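Local structure of beta-lactamase Mb2281c (Mycobacterium bovis, 3I7J) at residues A[43-51]-A[199-207]; A[212-220]-A[260-268]. The protein probably hydrolyses amide or ester bonds, such as that of a beta-lactam ring, through an active-site serine. One frame throughout, in Å; residues are numbered along the deposited sequence.

Interaction 1: A[43-51]-A[199-207]; sequences KPLVARAAQ and DWGLGFEIR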
loop_
_atom_site.group_PDB
_atom_site.type_symbol
_atom_site.label_atom_id
_atom_site.label_comp_id
_atom_site.label_asym_id
_atom_site.label_seq_id
_atom_site.Cartn_x
_atom_site.Cartn_y
_atom_site.Cartn_z
ATOM N N LYS A 43 4.473 1.327 2.094
ATOM C CA LYS A 43 3.537 0.991 3.160
ATOM C C LYS A 43 2.835 -0.356 3.074
ATOM O O LYS A 43 2.783 -1.077 4.057
ATOM C CB LYS A 43 2.529 2.138 3.336
ATOM C CG LYS A 43 3.193 3.404 3.902
ATOM C CD LYS A 43 2.204 4.405 4.506
ATOM C CE LYS A 43 2.942 5.551 5.210
ATOM N NZ LYS A 43 3.763 6.394 4.270
ATOM N N PRO A 44 2.302 -0.724 1.901
ATOM C CA PRO A 44 1.625 -2.024 1.815
ATOM C C PRO A 44 2.575 -3.179 2.153
ATOM O O PRO A 44 2.159 -4.196 2.722
ATOM C CB PRO A 44 1.137 -2.066 0.363
ATOM C CG PRO A 44 0.929 -0.609 0.041
ATOM C CD PRO A 44 2.172 0.022 0.640
ATOM N N LEU A 45 3.850 -3.017 1.813
ATOM C CA LEU A 45 4.841 -4.055 2.091
ATOM C C LEU A 45 5.077 -4.154 3.597
ATOM O O LEU A 45 5.096 -5.250 4.166
ATOM C CB LEU A 45 6.162 -3.745 1.373
ATOM C CG LEU A 45 6.142 -3.695 -0.159
ATOM C CD1 LEU A 45 7.522 -3.307 -0.667
ATOM C CD2 LEU A 45 5.745 -5.061 -0.726
ATOM N N VAL A 46 5.258 -3.007 4.241
ATOM C CA VAL A 46 5.489 -2.975 5.678
ATOM C C VAL A 46 4.238 -3.453 6.403
ATOM O O VAL A 46 4.328 -4.181 7.396
ATOM C CB VAL A 46 5.859 -1.543 6.150
ATOM C CG1 VAL A 46 5.954 -1.491 7.670
ATOM C CG2 VAL A 46 7.186 -1.125 5.530
ATOM N N ALA A 47 3.074 -3.044 5.909
ATOM C CA ALA A 47 1.808 -3.454 6.518
ATOM C C ALA A 47 1.657 -4.975 6.477
ATOM O O ALA A 47 1.213 -5.588 7.451
ATOM C CB ALA A 47 0.645 -2.808 5.794
ATOM N N ARG A 48 2.024 -5.584 5.352
ATOM C CA ARG A 48 1.897 -7.029 5.236
ATOM C C ARG A 48 2.866 -7.711 6.193
ATOM O O ARG A 48 2.571 -8.779 6.743
ATOM C CB ARG A 48 2.168 -7.487 3.806
ATOM C CG ARG A 48 1.742 -8.922 3.541
ATOM C CD ARG A 48 0.255 -9.082 3.769
ATOM N NE ARG A 48 -0.369 -9.932 2.763
ATOM C CZ ARG A 48 -1.676 -9.966 2.544
ATOM N NH1 ARG A 48 -2.172 -10.769 1.616
ATOM N NH2 ARG A 48 -2.484 -9.185 3.255
ATOM N N ALA A 49 4.025 -7.091 6.390
ATOM C CA ALA A 49 5.027 -7.626 7.303
ATOM C C ALA A 49 4.481 -7.552 8.734
ATOM O O ALA A 49 4.665 -8.481 9.527
ATOM C CB ALA A 49 6.321 -6.830 7.186
ATOM N N ALA A 50 3.801 -6.449 9.058
ATOM C CA ALA A 50 3.215 -6.279 10.392
ATOM C C ALA A 50 2.059 -7.267 10.607
ATOM O O ALA A 50 1.796 -7.695 11.729
ATOM C CB ALA A 50 2.718 -4.848 10.581
ATOM N N GLN A 51 1.371 -7.606 9.519
ATOM C CA GLN A 51 0.271 -8.551 9.571
ATOM C C GLN A 51 0.824 -9.949 9.847
ATOM O O GLN A 51 0.251 -10.711 10.625
ATOM C CB GLN A 51 -0.496 -8.544 8.254
ATOM C CG GLN A 51 -1.415 -7.340 8.079
ATOM C CD GLN A 51 -1.783 -7.113 6.626
ATOM O OE1 GLN A 51 -1.907 -8.063 5.858
ATOM N NE2 GLN A 51 -1.963 -5.853 6.242
ATOM N N ASP A 199 -11.373 6.348 4.418
ATOM C CA ASP A 199 -11.204 4.962 4.851
ATOM C C ASP A 199 -9.824 4.363 4.655
ATOM O O ASP A 199 -9.169 4.569 3.630
ATOM C CB ASP A 199 -12.218 4.076 4.141
ATOM C CG ASP A 199 -13.633 4.308 4.624
ATOM O OD1 ASP A 199 -13.812 5.110 5.572
ATOM O OD2 ASP A 199 -14.553 3.679 4.055
ATOM N N TRP A 200 -9.397 3.598 5.650
ATOM C CA TRP A 200 -8.112 2.931 5.597
ATOM C C TRP A 200 -8.254 1.550 6.236
ATOM O O TRP A 200 -9.060 1.354 7.150
ATOM C CB TRP A 200 -7.061 3.769 6.336
ATOM C CG TRP A 200 -5.745 3.875 5.609
ATOM C CD1 TRP A 200 -4.750 2.941 5.573
ATOM C CD2 TRP A 200 -5.308 4.958 4.775
ATOM N NE1 TRP A 200 -3.721 3.372 4.768
ATOM C CE2 TRP A 200 -4.038 4.608 4.264
ATOM C CE3 TRP A 200 -5.868 6.194 4.409
ATOM C CZ2 TRP A 200 -3.315 5.447 3.402
ATOM C CZ3 TRP A 200 -5.148 7.027 3.550
ATOM C CH2 TRP A 200 -3.885 6.646 3.057
ATOM N N GLY A 201 -7.480 0.594 5.739
ATOM C CA GLY A 201 -7.518 -0.751 6.284
ATOM C C GLY A 201 -6.331 -0.900 7.210
ATOM O O GLY A 201 -5.950 0.068 7.871
ATOM N N LEU A 202 -5.742 -2.092 7.268
ATOM C CA LEU A 202 -4.579 -2.311 8.121
ATOM C C LEU A 202 -3.296 -2.064 7.339
ATOM O O LEU A 202 -2.542 -2.995 7.052
ATOM C CB LEU A 202 -4.570 -3.741 8.678
ATOM C CG LEU A 202 -5.634 -4.120 9.711
ATOM C CD1 LEU A 202 -5.500 -5.603 10.051
ATOM C CD2 LEU A 202 -5.464 -3.273 10.956
ATOM N N GLY A 203 -3.054 -0.808 6.984
ATOM C CA GLY A 203 -1.847 -0.477 6.248
ATOM C C GLY A 203 -2.120 -0.251 4.774
ATOM O O GLY A 203 -1.300 0.323 4.062
ATOM N N PHE A 204 -3.281 -0.712 4.319
ATOM C CA PHE A 204 -3.676 -0.554 2.927
ATOM C C PHE A 204 -4.753 0.532 2.841
ATOM O O PHE A 204 -5.695 0.535 3.639
ATOM C CB PHE A 204 -4.278 -1.855 2.376
ATOM C CG PHE A 204 -3.416 -3.083 2.576
ATOM C CD1 PHE A 204 -2.026 -3.010 2.497
ATOM C CD2 PHE A 204 -4.011 -4.333 2.763
ATOM C CE1 PHE A 204 -1.243 -4.161 2.595
ATOM C CE2 PHE A 204 -3.242 -5.489 2.860
ATOM C CZ PHE A 204 -1.853 -5.402 2.775
ATOM N N GLU A 205 -4.637 1.452 1.888
ATOM C CA GLU A 205 -5.678 2.463 1.761
ATOM C C GLU A 205 -6.870 1.762 1.132
ATOM O O GLU A 205 -6.702 0.814 0.364
ATOM C CB GLU A 205 -5.252 3.609 0.842
ATOM C CG GLU A 205 -6.179 4.819 0.939
ATOM C CD GLU A 205 -6.287 5.600 -0.369
ATOM O OE1 GLU A 205 -5.271 5.733 -1.086
ATOM O OE2 GLU A 205 -7.394 6.090 -0.671
ATOM N N ILE A 206 -8.072 2.212 1.479
ATOM C CA ILE A 206 -9.298 1.660 0.908
ATOM C C ILE A 206 -9.972 2.815 0.166
ATOM O O ILE A 206 -10.162 3.898 0.718
ATOM C CB ILE A 206 -10.243 1.106 1.995
ATOM C CG1 ILE A 206 -9.644 -0.167 2.601
ATOM C CG2 ILE A 206 -11.602 0.781 1.401
ATOM C CD1 ILE A 206 -10.510 -0.780 3.722
ATOM N N ARG A 207 -10.314 2.573 -1.092
ATOM C CA ARG A 207 -10.924 3.573 -1.956
ATOM C C ARG A 207 -12.274 4.085 -1.502
ATOM O O ARG A 207 -12.509 5.300 -1.419
ATOM C CB ARG A 207 -11.079 3.002 -3.365
ATOM C CG ARG A 207 -11.759 3.926 -4.366
ATOM C CD ARG A 207 -11.992 3.186 -5.673
ATOM N NE ARG A 207 -12.542 4.033 -6.734
ATOM C CZ ARG A 207 -13.793 4.479 -6.769
ATOM N NH1 ARG A 207 -14.646 4.170 -5.802
ATOM N NH2 ARG A 207 -14.195 5.227 -7.784
#

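Interaction 2: A[212-220]-A[260-268]; sequences PHWTGECNS and WPAISDAVL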
loop_
_atom_site.group_PDB
_atom_site.type_symbol
_atom_site.label_atom_id
_atom_site.label_comp_id
_atom_site.label_asym_id
_atom_site.label_seq_id
_atom_site.Cartn_x
_atom_site.Cartn_y
_atom_site.Cartn_z
ATOM N N PRO A 212 -11.811 13.582 -5.678
ATOM C CA PRO A 212 -11.139 12.844 -6.750
ATOM C C PRO A 212 -10.254 11.765 -6.126
ATOM O O PRO A 212 -10.017 11.788 -4.918
ATOM C CB PRO A 212 -10.339 13.930 -7.454
ATOM C CG PRO A 212 -9.932 14.809 -6.320
ATOM C CD PRO A 212 -11.203 14.911 -5.494
ATOM N N HIS A 213 -9.771 10.826 -6.936
ATOM C CA HIS A 213 -8.932 9.737 -6.425
ATOM C C HIS A 213 -7.936 9.278 -7.486
ATOM O O HIS A 213 -8.044 9.664 -8.648
ATOM C CB HIS A 213 -9.814 8.551 -6.007
ATOM C CG HIS A 213 -9.143 7.601 -5.059
ATOM N ND1 HIS A 213 -8.754 7.974 -3.792
ATOM C CD2 HIS A 213 -8.790 6.300 -5.195
ATOM C CE1 HIS A 213 -8.190 6.943 -3.186
ATOM N NE2 HIS A 213 -8.199 5.917 -4.014
ATOM N N TRP A 214 -6.966 8.459 -7.092
ATOM C CA TRP A 214 -5.977 7.972 -8.045
ATOM C C TRP A 214 -6.458 6.737 -8.800
ATOM O O TRP A 214 -5.943 6.435 -9.877
ATOM C CB TRP A 214 -4.637 7.689 -7.351
ATOM C CG TRP A 214 -4.739 6.891 -6.081
ATOM C CD1 TRP A 214 -5.067 7.356 -4.837
ATOM C CD2 TRP A 214 -4.511 5.486 -5.940
ATOM N NE1 TRP A 214 -5.054 6.319 -3.928
ATOM C CE2 TRP A 214 -4.718 5.162 -4.579
ATOM C CE3 TRP A 214 -4.154 4.464 -6.834
ATOM C CZ2 TRP A 214 -4.576 3.860 -4.089
ATOM C CZ3 TRP A 214 -4.014 3.170 -6.346
ATOM C CH2 TRP A 214 -4.226 2.881 -4.985
ATOM N N THR A 215 -7.440 6.021 -8.249
ATOM C CA THR A 215 -7.972 4.837 -8.929
ATOM C C THR A 215 -8.986 5.255 -10.003
ATOM O O THR A 215 -9.244 6.446 -10.200
ATOM C CB THR A 215 -8.662 3.851 -7.940
ATOM O OG1 THR A 215 -9.735 4.515 -7.258
ATOM C CG2 THR A 215 -7.663 3.329 -6.922
ATOM N N GLY A 216 -9.550 4.279 -10.707
ATOM C CA GLY A 216 -10.506 4.597 -11.754
ATOM C C GLY A 216 -11.912 4.819 -11.227
ATOM O O GLY A 216 -12.226 4.425 -10.102
ATOM N N GLU A 217 -12.758 5.453 -12.033
ATOM C CA GLU A 217 -14.136 5.713 -11.637
ATOM C C GLU A 217 -14.919 4.419 -11.571
ATOM O O GLU A 217 -15.996 4.369 -10.983
ATOM C CB GLU A 217 -14.826 6.647 -12.629
ATOM C CG GLU A 217 -14.338 8.075 -12.591
ATOM C CD GLU A 217 -15.246 9.004 -13.376
ATOM O OE1 GLU A 217 -15.524 8.700 -14.557
ATOM O OE2 GLU A 217 -15.679 10.036 -12.812
ATOM N N CYS A 218 -14.377 3.373 -12.178
ATOM C CA CYS A 218 -15.057 2.091 -12.181
ATOM C C CYS A 218 -14.526 1.092 -11.147
ATOM O O CYS A 218 -15.080 0.000 -10.988
ATOM C CB CYS A 218 -15.020 1.498 -13.591
ATOM S SG CYS A 218 -15.973 2.478 -14.797
ATOM N N ASN A 219 -13.460 1.453 -10.441
ATOM C CA ASN A 219 -12.940 0.567 -9.408
ATOM C C ASN A 219 -14.033 0.460 -8.351
ATOM O O ASN A 219 -14.749 1.427 -8.103
ATOM C CB ASN A 219 -11.652 1.143 -8.800
ATOM C CG ASN A 219 -10.402 0.702 -9.557
ATOM O OD1 ASN A 219 -10.082 -0.491 -9.605
ATOM N ND2 ASN A 219 -9.698 1.653 -10.158
ATOM N N SER A 220 -14.187 -0.713 -7.744
ATOM C CA SER A 220 -15.225 -0.890 -6.728
ATOM C C SER A 220 -14.813 -0.183 -5.442
ATOM O O SER A 220 -13.634 0.126 -5.252
ATOM C CB SER A 220 -15.429 -2.368 -6.419
ATOM O OG SER A 220 -14.302 -2.864 -5.727
ATOM N N TRP A 260 -3.893 8.443 -14.335
ATOM C CA TRP A 260 -4.021 7.286 -13.457
ATOM C C TRP A 260 -5.419 6.685 -13.466
ATOM O O TRP A 260 -5.573 5.484 -13.627
ATOM C CB TRP A 260 -3.558 7.655 -12.045
ATOM C CG TRP A 260 -2.051 7.714 -11.955
ATOM C CD1 TRP A 260 -1.160 7.639 -12.993
ATOM C CD2 TRP A 260 -1.267 7.822 -10.763
ATOM N NE1 TRP A 260 0.130 7.686 -12.514
ATOM C CE2 TRP A 260 0.092 7.793 -11.149
ATOM C CE3 TRP A 260 -1.580 7.931 -9.404
ATOM C CZ2 TRP A 260 1.136 7.874 -10.221
ATOM C CZ3 TRP A 260 -0.541 8.012 -8.480
ATOM C CH2 TRP A 260 0.798 7.979 -8.894
ATOM N N PRO A 261 -6.457 7.514 -13.306
ATOM C CA PRO A 261 -7.825 6.985 -13.315
ATOM C C PRO A 261 -8.177 6.387 -14.687
ATOM O O PRO A 261 -8.852 5.360 -14.780
ATOM C CB PRO A 261 -8.672 8.217 -12.993
ATOM C CG PRO A 261 -7.740 9.054 -12.154
ATOM C CD PRO A 261 -6.446 8.933 -12.906
ATOM N N ALA A 262 -7.701 7.033 -15.746
ATOM C CA ALA A 262 -7.968 6.581 -17.103
ATOM C C ALA A 262 -7.387 5.208 -17.398
ATOM O O ALA A 262 -8.062 4.362 -17.986
ATOM C CB ALA A 262 -7.430 7.601 -18.115
ATOM N N ILE A 263 -6.141 4.969 -16.994
ATOM C CA ILE A 263 -5.546 3.663 -17.267
ATOM C C ILE A 263 -6.210 2.593 -16.403
ATOM O O ILE A 263 -6.307 1.431 -16.800
ATOM C CB ILE A 263 -4.016 3.666 -17.043
ATOM C CG1 ILE A 263 -3.429 2.354 -17.565
ATOM C CG2 ILE A 263 -3.686 3.858 -15.570
ATOM C CD1 ILE A 263 -1.915 2.323 -17.529
ATOM N N SER A 264 -6.696 3.000 -15.235
ATOM C CA SER A 264 -7.366 2.075 -14.331
ATOM C C SER A 264 -8.676 1.583 -14.938
ATOM O O SER A 264 -8.950 0.381 -14.951
ATOM C CB SER A 264 -7.633 2.752 -12.985
ATOM O OG SER A 264 -6.415 3.013 -12.309
ATOM N N ASP A 265 -9.484 2.505 -15.452
ATOM C CA ASP A 265 -10.755 2.105 -16.048
ATOM C C ASP A 265 -10.529 1.357 -17.356
ATOM O O ASP A 265 -11.318 0.476 -17.716
ATOM C CB ASP A 265 -11.666 3.319 -16.255
ATOM C CG ASP A 265 -12.113 3.936 -14.935
ATOM O OD1 ASP A 265 -12.383 3.171 -13.985
ATOM O OD2 ASP A 265 -12.196 5.175 -14.849
ATOM N N ALA A 266 -9.444 1.689 -18.054
ATOM C CA ALA A 266 -9.114 1.009 -19.300
ATOM C C ALA A 266 -8.763 -0.439 -18.962
ATOM O O ALA A 266 -9.208 -1.374 -19.631
ATOM C CB ALA A 266 -7.933 1.697 -19.986
ATOM N N VAL A 267 -7.974 -0.619 -17.909
ATOM C CA VAL A 267 -7.589 -1.957 -17.482
ATOM C C VAL A 267 -8.806 -2.762 -17.001
ATOM O O VAL A 267 -8.941 -3.937 -17.334
ATOM C CB VAL A 267 -6.492 -1.888 -16.382
ATOM C CG1 VAL A 267 -6.340 -3.229 -15.678
ATOM C CG2 VAL A 267 -5.160 -1.514 -17.031
ATOM N N LEU A 268 -9.697 -2.136 -16.241
ATOM C CA LEU A 268 -10.878 -2.845 -15.772
ATOM C C LEU A 268 -11.770 -3.263 -16.935
ATOM O O LEU A 268 -12.200 -4.406 -17.010
ATOM C CB LEU A 268 -11.687 -1.973 -14.813
ATOM C CG LEU A 268 -11.080 -1.679 -13.439
ATOM C CD1 LEU A 268 -11.882 -0.583 -12.776
ATOM C CD2 LEU A 268 -11.045 -2.933 -12.579
#

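Interaction 1: A[43-51]-A[199-207]
The ring of Phe204 meets the helix through its edge: Pro44 O lies 3.4 Å from Phe204 CE1, near the ring plane, and Arg48 NH2 meets the edge at CE2, across the ring from CE1. Ala47 CB and the amide of Gln51 approach obliquely, the amide plane standing 80° from that of the ring with Gln51 NE2 3.5 Å from Phe204 CZ. A chi1 of -52° puts Phe204 CG anti to its carbonyl carbon, which brings the end of the ring nearer to Pro44, Ala47 and Gln51. Gln51 is gripped at both ends of its amide. Gln51 NE2 donates to Leu202 O (3.0 Å, N-H...O angle 136°), the acceptor lying close to the amide plane, while Arg48 NH2 gives a straighter bond to Gln51 OE1 (2.9 Å); together they fix the rotation of the amide. What appears to be the SxxK motif of serine beta-lactamases and penicillin-binding proteins, Ser40 and Lys43, lies at the start of helix 42-56, with Ser40 just before it, and Lys43 NZ turns away from this contact to Tyr99 OH and Gly146 O. Gly203 has no side chain, and Ala47 CB sits directly against its CA, 3.4 Å from Gly203 CA. Leu202, centre of an inverse gamma turn, presents its carbonyl to the same methyl as well as to Gln51. Arg48 NE forms a salt bridge with Asp162, and Leu163 of helix 153-164 touches Phe204.

Interaction 2: A[212-220]-A[260-268]
With chi1 at -67°, Asp265 sets its carboxylate beside its own backbone N and in front of the loop, where Asp265 OD2 accepts from Glu217 N at 2.9 Å and OD1 from Cys218 N at 2.7 Å. Both oxygens are met on their syn sides; OD2 uses its syn lone pair, whereas Cys218 N stands 30° out of the carboxylate plane. Two successive amides thus share one carboxylate, an arrangement that would be expected to stabilise its negative charge. The backbones close to 3.9 Å between Gly216 CA and Pro261 CA; with no side chain at Gly216, Asp265 OD1 and Ser264 CB lie directly against its backbone, Ser264 CB 3.3 Å from Gly216 N. Ser264 OG turns back to Trp260 O while also bonding Trp235. At one end of the contact Trp214 CB abuts the edge of the Trp260 ring at CE3 (3.7 Å), and Thr215 O rests against Pro261 CB. At the other, Leu268 CD1 packs on Cys218 CB and on the backbone of Asn219. At the centre is a type I beta turn, Gly216 to Asn219, whose two central amides are bound by the carboxylate of Asp265, tying the loop between strands 205-206 and 224-228 to helix 256-271.

How the interactions relate
After three strands, 15-21, 24-29 and 36-37, the chain forms helix 42-56 and then runs through 147 residues, with more helix than strand, before 199-207 returns to it, closing interaction 1 deep inside the protein. Strand 205-206, an outermost strand of the six-stranded antiparallel sheet, leads on to the loop 212-220. Interaction 2 closes a shorter excursion of 39 residues, rich in strand, when helix 256-271 comes back to that loop. The two contacts are in series, neither nested nor crossed, with centres about 20 Å apart. They are joined directly: Glu205 OE1 probably bonds Trp214 NE1, and Arg207 NH2 probably bonds Gly216 O. The loops before and after edge strand 205-206 are thus each tied to a helix, 42-56 and 256-271.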